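Local coordinates for protein 4-methyl-5(B-hydroxyethyl)-thiazole monophosphate biosynthesis enzyme (Vibrio cholerae O1 biovar El Tor, PDB 3OT1) that is of unknown function but belongs to the DJ-1/PfpI superfamily and may take part in thiazole monophosphate biosynthesis, at residues 9-15 against 72-78; 39-45 against 58-64. The contacts are given in a common frame with arbitrary orientation. Residues are numbered along the deposited sequence.

Interaction 1. Residues 9-15 against 72-78; sequences SKRILVP and FDALALP
Residues 9-15 enter a parallel strand pair with 74-77; the axes of strands 11-15 and 74-77 approach to 4.8 Å and cross at -28°. Ahead of the strand, Ser9 N donates to Asp73 OD2 (2.9 Å), and Lys10 passes with positive phi and psi (57/50). Arg11, in extended conformation with chi1 m, chi2 t and chi3 m, forms a two-pronged salt bridge with Asp73: NE to OD2 3.0 Å, NH2 to OD1 2.9 Å. Its own Arg11 N also reaches Asp73 OD2 (2.8 Å), while Arg11 O accepts Asp73 N (2.8 Å) and, weakly, Ala74 N (3.3 Å). Ile12 pairs with Ala74, CD1 to CB 3.9 Å. Leu13 pairs with Leu75: Leu13 N to Ala74 O is 3.0 Å and Ala76 N to Leu13 O 2.9 Å. Leu13 CB, on the face opposite Ile12, sits 3.8 Å from the Phe72 ring centroid in a CH-pi contact. Val14 CG1 meets Pro78 CG at 3.8 Å, and Pro15 CG meets Leu77 CD2 at 3.7 Å. Helices 22-34 and 91-102 pack against side chains of this pair, the buried parallel centre of the alpha/beta/alpha sandwich of DJ-1/PfpI proteins.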
loop_
_atom_site.group_PDB
_atom_site.type_symbol
_atom_site.label_atom_id
_atom_site.label_comp_id
_atom_site.label_asym_id
_atom_site.label_seq_id
_atom_site.Cartn_x
_atom_site.Cartn_y
_atom_site.Cartn_z
ATOM N N SER A 9 -5.737 -23.444 7.693
ATOM C CA SER A 9 -4.245 -23.399 7.670
ATOM C C SER A 9 -3.675 -22.018 7.281
ATOM O O SER A 9 -2.516 -21.913 6.823
ATOM C CB SER A 9 -3.701 -24.484 6.745
ATOM O OG SER A 9 -4.522 -25.641 6.784
ATOM N N LYS A 10 -4.490 -20.987 7.506
ATOM C CA LYS A 10 -4.131 -19.579 7.298
ATOM C C LYS A 10 -3.686 -19.288 5.872
ATOM O O LYS A 10 -2.645 -18.666 5.648
ATOM C CB LYS A 10 -3.032 -19.177 8.269
ATOM C CG LYS A 10 -3.372 -19.461 9.702
ATOM C CD LYS A 10 -2.237 -19.083 10.622
ATOM C CE LYS A 10 -1.251 -20.210 10.729
ATOM N NZ LYS A 10 -0.718 -20.594 9.397
ATOM N N ARG A 11 -4.489 -19.739 4.915
ATOM C CA ARG A 11 -4.171 -19.631 3.499
ATOM C C ARG A 11 -5.140 -18.662 2.836
ATOM O O ARG A 11 -6.364 -18.810 2.961
ATOM C CB ARG A 11 -4.306 -21.006 2.858
ATOM C CG ARG A 11 -3.463 -22.110 3.522
ATOM C CD ARG A 11 -4.073 -23.483 3.299
ATOM N NE ARG A 11 -5.431 -23.579 3.859
ATOM C CZ ARG A 11 -6.270 -24.582 3.617
ATOM N NH1 ARG A 11 -5.881 -25.573 2.834
ATOM N NH2 ARG A 11 -7.491 -24.594 4.146
ATOM N N ILE A 12 -4.611 -17.647 2.145
ATOM C CA ILE A 12 -5.447 -16.608 1.536
ATOM C C ILE A 12 -5.181 -16.554 0.031
ATOM O O ILE A 12 -4.029 -16.514 -0.412
ATOM C CB ILE A 12 -5.103 -15.204 2.109
ATOM C CG1 ILE A 12 -4.939 -15.229 3.639
ATOM C CG2 ILE A 12 -6.163 -14.200 1.646
ATOM C CD1 ILE A 12 -6.217 -15.566 4.380
ATOM N N LEU A 13 -6.260 -16.487 -0.737
ATOM C CA LEU A 13 -6.179 -16.306 -2.178
ATOM C C LEU A 13 -6.484 -14.852 -2.518
ATOM O O LEU A 13 -7.532 -14.341 -2.107
ATOM C CB LEU A 13 -7.168 -17.217 -2.898
ATOM C CG LEU A 13 -7.205 -17.105 -4.421
ATOM C CD1 LEU A 13 -5.857 -17.372 -5.050
ATOM C CD2 LEU A 13 -8.262 -18.074 -4.986
ATOM N N VAL A 14 -5.565 -14.189 -3.236
ATOM C CA VAL A 14 -5.717 -12.801 -3.658
ATOM C C VAL A 14 -5.638 -12.745 -5.186
ATOM O O VAL A 14 -4.552 -12.726 -5.781
ATOM C CB VAL A 14 -4.640 -11.887 -3.045
ATOM C CG1 VAL A 14 -4.861 -10.435 -3.472
ATOM C CG2 VAL A 14 -4.655 -11.992 -1.534
ATOM N N PRO A 15 -6.796 -12.728 -5.860
ATOM C CA PRO A 15 -6.791 -12.564 -7.309
ATOM C C PRO A 15 -6.339 -11.159 -7.693
ATOM O O PRO A 15 -6.606 -10.197 -6.981
ATOM C CB PRO A 15 -8.256 -12.750 -7.677
ATOM C CG PRO A 15 -8.800 -13.551 -6.537
ATOM C CD PRO A 15 -8.147 -12.969 -5.351
ATOM N N PHE A 72 -7.740 -23.023 0.330
ATOM C CA PHE A 72 -7.660 -21.718 0.986
ATOM C C PHE A 72 -8.679 -21.592 2.096
ATOM O O PHE A 72 -9.722 -22.249 2.079
ATOM C CB PHE A 72 -7.874 -20.600 -0.051
ATOM C CG PHE A 72 -6.887 -20.659 -1.179
ATOM C CD1 PHE A 72 -5.618 -20.130 -1.024
ATOM C CD2 PHE A 72 -7.188 -21.267 -2.380
ATOM C CE1 PHE A 72 -4.688 -20.189 -2.046
ATOM C CE2 PHE A 72 -6.263 -21.330 -3.398
ATOM C CZ PHE A 72 -4.998 -20.766 -3.229
ATOM N N ASP A 73 -8.408 -20.689 3.017
ATOM C CA ASP A 73 -9.320 -20.348 4.081
ATOM C C ASP A 73 -10.127 -19.093 3.808
ATOM O O ASP A 73 -11.149 -18.899 4.436
ATOM C CB ASP A 73 -8.539 -20.197 5.370
ATOM C CG ASP A 73 -7.816 -21.486 5.723
ATOM O OD1 ASP A 73 -8.488 -22.522 5.882
ATOM O OD2 ASP A 73 -6.581 -21.481 5.747
ATOM N N ALA A 74 -9.654 -18.227 2.903
ATOM C CA ALA A 74 -10.348 -16.984 2.626
ATOM C C ALA A 74 -9.921 -16.441 1.284
ATOM O O ALA A 74 -8.849 -16.756 0.770
ATOM C CB ALA A 74 -10.093 -15.957 3.728
ATOM N N LEU A 75 -10.812 -15.618 0.734
ATOM C CA LEU A 75 -10.650 -14.976 -0.563
ATOM C C LEU A 75 -10.654 -13.469 -0.328
ATOM O O LEU A 75 -11.572 -12.964 0.302
ATOM C CB LEU A 75 -11.826 -15.379 -1.469
ATOM C CG LEU A 75 -11.851 -14.788 -2.871
ATOM C CD1 LEU A 75 -10.669 -15.249 -3.730
ATOM C CD2 LEU A 75 -13.174 -15.092 -3.548
ATOM N N ALA A 76 -9.642 -12.755 -0.837
ATOM C CA ALA A 76 -9.556 -11.308 -0.694
ATOM C C ALA A 76 -9.427 -10.660 -2.067
ATOM O O ALA A 76 -8.481 -10.959 -2.816
ATOM C CB ALA A 76 -8.381 -10.918 0.167
ATOM N N LEU A 77 -10.392 -9.807 -2.393
ATOM C CA LEU A 77 -10.499 -9.213 -3.711
ATOM C C LEU A 77 -10.135 -7.732 -3.658
ATOM O O LEU A 77 -10.851 -6.923 -3.070
ATOM C CB LEU A 77 -11.929 -9.347 -4.232
ATOM C CG LEU A 77 -12.495 -10.774 -4.314
ATOM C CD1 LEU A 77 -13.928 -10.703 -4.852
ATOM C CD2 LEU A 77 -11.659 -11.650 -5.206
ATOM N N PRO A 78 -9.007 -7.358 -4.298
ATOM C CA PRO A 78 -8.682 -5.943 -4.448
ATOM C C PRO A 78 -9.704 -5.210 -5.313
ATOM O O PRO A 78 -10.466 -5.846 -6.049
ATOM C CB PRO A 78 -7.306 -5.974 -5.130
ATOM C CG PRO A 78 -6.748 -7.363 -4.815
ATOM C CD PRO A 78 -7.960 -8.244 -4.847
#

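Interaction 2. Residues 39-45 against 58-64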
loop_
_atom_site.group_PDB
_atom_site.type_symbol
_atom_site.label_atom_id
_atom_site.label_comp_id
_atom_site.label_asym_id
_atom_site.label_seq_id
_atom_site.Cartn_x
_atom_site.Cartn_y
_atom_site.Cartn_z
ATOM N N VAL A 39 -0.047 -16.474 1.535
ATOM C CA VAL A 39 -0.849 -15.682 0.598
ATOM C C VAL A 39 -0.447 -15.996 -0.815
ATOM O O VAL A 39 0.722 -15.905 -1.180
ATOM C CB VAL A 39 -0.677 -14.172 0.865
ATOM C CG1 VAL A 39 -1.555 -13.369 -0.093
ATOM C CG2 VAL A 39 -0.967 -13.827 2.346
ATOM N N THR A 40 -1.425 -16.374 -1.627
ATOM C CA THR A 40 -1.241 -16.671 -3.029
ATOM C C THR A 40 -1.895 -15.581 -3.871
ATOM O O THR A 40 -3.108 -15.388 -3.808
ATOM C CB THR A 40 -1.918 -17.994 -3.375
ATOM O OG1 THR A 40 -1.320 -19.019 -2.590
ATOM C CG2 THR A 40 -1.787 -18.331 -4.847
HETATM N N MSE A 41 -1.097 -14.945 -4.724
HETATM C CA MSE A 41 -1.601 -13.975 -5.683
HETATM C C MSE A 41 -1.803 -14.795 -6.952
HETATM O O MSE A 41 -0.906 -15.537 -7.369
HETATM C CB MSE A 41 -0.579 -12.875 -5.923
HETATM C CG MSE A 41 -0.228 -12.083 -4.670
HETATM SE SE MSE A 41 1.103 -10.709 -4.993
HETATM C CE MSE A 41 0.043 -9.680 -6.190
ATOM N N ALA A 42 -2.982 -14.678 -7.551
ATOM C CA ALA A 42 -3.350 -15.455 -8.722
ATOM C C ALA A 42 -3.933 -14.542 -9.781
ATOM O O ALA A 42 -4.796 -13.742 -9.489
ATOM C CB ALA A 42 -4.351 -16.554 -8.338
ATOM N N ALA A 43 -3.423 -14.639 -10.999
ATOM C CA ALA A 43 -3.796 -13.717 -12.069
ATOM C C ALA A 43 -5.006 -14.164 -12.859
ATOM O O ALA A 43 -5.055 -15.298 -13.326
ATOM C CB ALA A 43 -2.630 -13.538 -13.022
ATOM N N VAL A 44 -5.917 -13.228 -13.096
ATOM C CA VAL A 44 -6.938 -13.353 -14.112
ATOM C C VAL A 44 -6.295 -13.260 -15.490
ATOM O O VAL A 44 -5.505 -12.348 -15.767
ATOM C CB VAL A 44 -7.958 -12.228 -13.978
ATOM C CG1 VAL A 44 -8.972 -12.244 -15.143
ATOM C CG2 VAL A 44 -8.676 -12.329 -12.656
ATOM N N GLY A 45 -6.651 -14.257 -16.300
ATOM C CA GLY A 45 -6.074 -14.476 -17.602
ATOM C C GLY A 45 -5.035 -15.560 -17.590
ATOM O O GLY A 45 -4.997 -16.430 -16.706
ATOM N N LEU A 58 2.138 -6.388 -11.137
ATOM C CA LEU A 58 1.788 -7.352 -10.101
ATOM C C LEU A 58 2.111 -8.736 -10.644
ATOM O O LEU A 58 1.559 -9.166 -11.634
ATOM C CB LEU A 58 0.308 -7.219 -9.736
ATOM C CG LEU A 58 -0.108 -5.877 -9.152
ATOM C CD1 LEU A 58 -1.608 -5.731 -9.156
ATOM C CD2 LEU A 58 0.466 -5.627 -7.767
ATOM N N THR A 59 3.031 -9.424 -9.983
ATOM C CA THR A 59 3.511 -10.718 -10.416
ATOM C C THR A 59 2.876 -11.825 -9.570
ATOM O O THR A 59 3.214 -12.006 -8.395
ATOM C CB THR A 59 5.034 -10.746 -10.312
ATOM O OG1 THR A 59 5.572 -9.796 -11.238
ATOM C CG2 THR A 59 5.567 -12.109 -10.632
ATOM N N ALA A 60 1.930 -12.530 -10.172
ATOM C CA ALA A 60 1.248 -13.615 -9.499
ATOM C C ALA A 60 2.058 -14.898 -9.597
ATOM O O ALA A 60 2.961 -15.017 -10.414
ATOM C CB ALA A 60 -0.124 -13.825 -10.126
ATOM N N GLU A 61 1.719 -15.850 -8.736
ATOM C CA GLU A 61 2.441 -17.126 -8.731
ATOM C C GLU A 61 1.691 -18.220 -9.457
ATOM O O GLU A 61 2.239 -19.291 -9.695
ATOM C CB GLU A 61 2.781 -17.550 -7.303
ATOM C CG GLU A 61 1.621 -17.987 -6.470
ATOM C CD GLU A 61 2.068 -18.490 -5.109
ATOM O OE1 GLU A 61 2.115 -19.730 -4.895
ATOM O OE2 GLU A 61 2.394 -17.637 -4.259
ATOM N N GLN A 62 0.441 -17.973 -9.816
ATOM C CA GLN A 62 -0.321 -18.933 -10.576
ATOM C C GLN A 62 -1.518 -18.231 -11.196
ATOM O O GLN A 62 -1.838 -17.063 -10.902
ATOM C CB GLN A 62 -0.772 -20.097 -9.697
ATOM C CG GLN A 62 -1.734 -19.749 -8.597
ATOM C CD GLN A 62 -1.762 -20.821 -7.511
ATOM O OE1 GLN A 62 -0.717 -21.211 -6.972
ATOM N NE2 GLN A 62 -2.954 -21.303 -7.185
ATOM N N THR A 63 -2.159 -18.970 -12.066
ATOM C CA THR A 63 -3.297 -18.473 -12.788
ATOM C C THR A 63 -4.573 -18.724 -11.986
ATOM O O THR A 63 -4.684 -19.688 -11.217
ATOM C CB THR A 63 -3.379 -19.145 -14.165
ATOM O OG1 THR A 63 -4.365 -18.488 -14.964
ATOM C CG2 THR A 63 -3.707 -20.613 -14.024
ATOM N N LEU A 64 -5.551 -17.852 -12.152
ATOM C CA LEU A 64 -6.811 -18.027 -11.441
ATOM C C LEU A 64 -7.508 -19.364 -11.767
ATOM O O LEU A 64 -8.143 -19.938 -10.894
ATOM C CB LEU A 64 -7.735 -16.835 -11.679
ATOM C CG LEU A 64 -8.821 -16.657 -10.624
ATOM C CD1 LEU A 64 -8.243 -16.359 -9.231
ATOM C CD2 LEU A 64 -9.796 -15.592 -11.077
HETATM O O HOH W 1 2.020 -18.299 -1.728
HETATM O O HOH W 2 1.807 -15.080 -4.641
#
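Strand 39-43 receives a segment that arrives on strand 57-59, bends at Ala60 and Glu61, and then runs parallel to it through Gln62 and Thr63. Three backbone hydrogen bonds fix the register: Glu61 N to Met41 O (3.0 Å), Ala43 N to Gln62 O (2.9 Å) and Leu64 N to Ala43 O (2.9 Å). Ala60 CB points into the strand, 3.8 Å from Ala43 CB and 4.3 Å from the CB of Met41, a selenomethionine whose m, t, p side chain brings its CE to 4.3 Å from Leu58 CB. The p rotamer of Glu61, with chi2 t, sends the carboxylate back along strand 39-43. There Glu61 OE2 accepts from water 1 (2.6 Å) and water 2 (2.7 Å); the first also donates to Val39 O (2.8 Å), and the second accepts from Met41 N (2.9 Å). Water thus links the strand to the acid where the two segments have separated. Within this chain the short, weakly bonded strand 62-63 is the outermost on this side of the main sheet of the DJ-1-like alpha/beta fold, with strand 38-43 lying between it and strand 11-16. Thr40, chi1 m, lays CG2 against Glu61 CG (3.8 Å) and Gln62 CD (3.6 Å), so its methyl rests against the aliphatic stem of Glu61 and the amide of Gln62. Leu64, with chi1 t and chi2 p, puts CD1 4.0 Å from Ala42 CB and CD2 3.8 Å from Val44 CG2, and also touches Leu93 and Leu96 of helix 91-102. At Gly45, phi is 100° and psi -158°, angles at which a CB would clash with the preceding carbonyl oxygen.

The two contacts, with centres about 11 Å apart, belong to one sheet whose order here is 62-63, 38-43, 11-16, 74-77. Interaction 2 is nested along the chain inside the loop closed by interaction 1: the first strand, 11-16, lies in the interior, and the chain then moves outward through helix 22-34 to 38-43 and on to 62-63, then returns to 74-77 on the other side of the first strand. Strands 11-16 and 38-43 join them directly, through Val14 N to Thr40 O (2.8 Å) and Ile12 O to Thr40 N (2.9 Å), both probable hydrogen bonds. Interaction 1 is therefore buried near the middle of the chain, whereas interaction 2 forms the partly buried margin.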